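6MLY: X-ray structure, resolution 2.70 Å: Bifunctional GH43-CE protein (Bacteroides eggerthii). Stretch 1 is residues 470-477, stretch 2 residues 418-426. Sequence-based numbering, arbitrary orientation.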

# COMPACT_ATOMS: atom_id res chain seq x y z
N ALA A 470 4.22 -10.05 9.89
CA ALA A 470 3.46 -9.67 8.70
C ALA A 470 2.06 -10.30 8.75
O ALA A 470 1.90 -11.39 9.31
CB ALA A 470 4.21 -10.10 7.46
N ILE A 471 1.07 -9.62 8.16
CA ILE A 471 -0.31 -10.11 8.15
C ILE A 471 -1.07 -9.57 6.93
O ILE A 471 -1.05 -8.36 6.64
CB ILE A 471 -1.04 -9.76 9.47
CG1 ILE A 471 -2.52 -10.16 9.41
CG2 ILE A 471 -0.86 -8.29 9.82
CD1 ILE A 471 -3.19 -10.24 10.77
N GLY A 472 -1.77 -10.49 6.26
CA GLY A 472 -2.67 -10.20 5.15
C GLY A 472 -1.91 -10.00 3.85
O GLY A 472 -0.67 -10.23 3.78
N ASN A 473 -2.66 -9.57 2.81
CA ASN A 473 -2.11 -9.33 1.47
C ASN A 473 -1.53 -7.91 1.41
O ASN A 473 -1.50 -7.18 2.42
CB ASN A 473 -3.15 -9.58 0.37
CG ASN A 473 -4.37 -8.69 0.45
OD1 ASN A 473 -4.40 -7.73 1.21
ND2 ASN A 473 -5.39 -9.00 -0.33
N VAL A 474 -1.02 -7.55 0.22
CA VAL A 474 -0.58 -6.19 -0.11
C VAL A 474 -1.81 -5.39 -0.55
O VAL A 474 -2.71 -5.92 -1.21
CB VAL A 474 0.51 -6.20 -1.20
CG1 VAL A 474 -0.04 -6.61 -2.56
CG2 VAL A 474 1.22 -4.87 -1.30
N LEU A 475 -1.82 -4.10 -0.19
CA LEU A 475 -2.83 -3.15 -0.64
C LEU A 475 -2.32 -2.42 -1.89
O LEU A 475 -1.50 -1.51 -1.78
CB LEU A 475 -3.13 -2.16 0.49
CG LEU A 475 -4.16 -1.08 0.15
CD1 LEU A 475 -5.55 -1.68 0.05
CD2 LEU A 475 -4.13 0.05 1.17
N LYS A 476 -2.82 -2.83 -3.07
CA LYS A 476 -2.52 -2.13 -4.33
C LYS A 476 -3.25 -0.78 -4.34
O LYS A 476 -4.37 -0.68 -4.84
CB LYS A 476 -2.90 -2.97 -5.55
CG LYS A 476 -2.05 -4.21 -5.79
CD LYS A 476 -0.56 -3.95 -5.76
CE LYS A 476 0.26 -5.10 -6.31
NZ LYS A 476 0.15 -5.21 -7.79
N MET A 477 -2.60 0.24 -3.76
CA MET A 477 -3.15 1.58 -3.66
C MET A 477 -3.45 2.12 -5.06
O MET A 477 -2.63 1.98 -5.97
CB MET A 477 -2.15 2.52 -2.97
CG MET A 477 -1.95 2.23 -1.49
SD MET A 477 -0.39 2.94 -0.84
CE MET A 477 -0.98 3.46 0.80
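Stretch 2 (418-426) YIVMVNGEN

Stretch 2 runs alongside stretch 1 in the same direction, the end-to-end vectors of the touching parts (CA 471 to 476 and CA 419 to 425) lying 12° apart. Stretch 2 begins as an extended strand and has left β conformation by Glu 425 (phi/psi -52/-56). Stretch 1 is mostly loop or turn, with a weakly bonded strand at about 475-476. No backbone-to-backbone hydrogen bond joins the two; the contact, which buries 455 Å² in total, is made largely by side chains of stretch 2, partly against the backbone of stretch 1. In register, Gly 472 lies beside Met 421 (CA to CA 5.7 Å) and Leu 475 beside Asn 423 (CA to CA 6.5 Å). Along the strand, Ile 419, Met 421 and Asn 423 point their CA-to-CB bonds toward stretch 1, whereas Val 420 and Val 422 point away, the alternation expected of β structure.

Met 421 has the most covered surface, 93 Å². With all three chi angles in t, its extended side chain brings SD to 3.3 Å from CA of Gly 472 and 3.6 Å from O of Ile 471, and CE to 3.1 Å from OD1 of Asn 473. The absence of a side chain at Gly 472 makes room for the sulfur: an ideal CB there would lie 1.9 Å from SD of Met 421, a clash. The positive phi of Gly 472 (80°) also favours glycine.

Ile 471, buried and t at both chi angles, packs toward the start of the strand. Its CD1 lies 3.9 Å from CG2 of Ile 419, and its CG1 is 4.3 Å from CB of Met 421, giving a small apolar cluster.

Glu 425, with 67 Å² covered, supplies the polar anchor at the other end. Its OE2 accepts a short hydrogen bond from the backbone N of Lys 476 (2.6 Å, angle 145°), while its CG packs 3.8 Å from CD1 of Leu 475. The same OE2 accepts a bond from ND2 of Asn 423 (3.2 Å), and OD1 of Asn 423 in turn accepts one from N of Glu 425 (3.0 Å), so Asn 423 is tied to both the side chain and the backbone N of Glu 425. ND2 of Asn 423 also donates to OD1 of Asn 473 (3.2 Å, angle 146°), linking this polar group to the loop. O of Val 474 is also 3.2 Å from ND2 of Asn 423, but the angle is too poor for a hydrogen bond.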

# COMPACT_ATOMS: atom_id res chain seq x y z
N TYR A 418 -9.63 -10.71 17.91
CA TYR A 418 -8.79 -11.19 16.81
C TYR A 418 -8.10 -10.00 16.13
O TYR A 418 -8.75 -9.01 15.80
CB TYR A 418 -9.64 -11.94 15.78
CG TYR A 418 -10.41 -13.12 16.32
CD1 TYR A 418 -11.68 -12.95 16.84
CD2 TYR A 418 -9.87 -14.39 16.31
CE1 TYR A 418 -12.39 -14.03 17.35
CE2 TYR A 418 -10.57 -15.48 16.80
CZ TYR A 418 -11.84 -15.29 17.32
OH TYR A 418 -12.55 -16.35 17.82
N ILE A 419 -6.79 -10.13 15.92
CA ILE A 419 -6.04 -9.23 15.04
C ILE A 419 -6.45 -9.56 13.60
O ILE A 419 -6.46 -10.72 13.22
CB ILE A 419 -4.52 -9.39 15.26
CG1 ILE A 419 -4.11 -9.00 16.68
CG2 ILE A 419 -3.76 -8.59 14.21
CD1 ILE A 419 -2.66 -9.26 17.00
N VAL A 420 -6.77 -8.52 12.82
CA VAL A 420 -7.39 -8.69 11.50
C VAL A 420 -6.80 -7.65 10.53
O VAL A 420 -6.50 -6.52 10.92
CB VAL A 420 -8.92 -8.57 11.60
CG1 VAL A 420 -9.59 -8.41 10.24
CG2 VAL A 420 -9.53 -9.74 12.36
N MET A 421 -6.62 -8.06 9.27
CA MET A 421 -6.43 -7.16 8.14
C MET A 421 -7.66 -7.25 7.23
O MET A 421 -8.21 -8.33 7.03
CB MET A 421 -5.21 -7.52 7.29
CG MET A 421 -5.34 -7.00 5.86
SD MET A 421 -3.88 -7.18 4.82
CE MET A 421 -4.16 -5.83 3.67
N VAL A 422 -8.05 -6.11 6.67
CA VAL A 422 -9.05 -6.02 5.63
C VAL A 422 -8.41 -5.35 4.41
O VAL A 422 -7.54 -4.48 4.55
CB VAL A 422 -10.30 -5.25 6.12
CG1 VAL A 422 -11.32 -5.03 5.01
CG2 VAL A 422 -10.95 -5.93 7.31
N ASN A 423 -8.83 -5.77 3.21
CA ASN A 423 -8.43 -5.15 1.95
C ASN A 423 -9.68 -4.68 1.20
O ASN A 423 -10.44 -5.50 0.68
CB ASN A 423 -7.58 -6.09 1.09
CG ASN A 423 -7.14 -5.48 -0.22
OD1 ASN A 423 -7.97 -5.03 -1.01
ND2 ASN A 423 -5.84 -5.47 -0.47
N GLY A 424 -9.88 -3.35 1.15
CA GLY A 424 -11.06 -2.72 0.56
C GLY A 424 -10.82 -2.18 -0.85
O GLY A 424 -11.53 -1.28 -1.28
N GLU A 425 -9.83 -2.74 -1.56
CA GLU A 425 -9.56 -2.41 -2.97
C GLU A 425 -10.85 -2.53 -3.79
O GLU A 425 -11.26 -1.58 -4.45
CB GLU A 425 -8.51 -3.34 -3.58
CG GLU A 425 -7.08 -2.95 -3.23
CD GLU A 425 -6.03 -3.76 -3.97
OE1 GLU A 425 -6.17 -3.93 -5.20
OE2 GLU A 425 -5.07 -4.20 -3.31
N ASN A 426 -11.45 -3.72 -3.74
CA ASN A 426 -12.71 -4.03 -4.42
C ASN A 426 -13.88 -3.47 -3.59
O ASN A 426 -13.67 -2.98 -2.46
CB ASN A 426 -12.84 -5.54 -4.69
CG ASN A 426 -11.96 -6.01 -5.82
OD1 ASN A 426 -12.31 -5.87 -6.99
ND2 ASN A 426 -10.82 -6.60 -5.49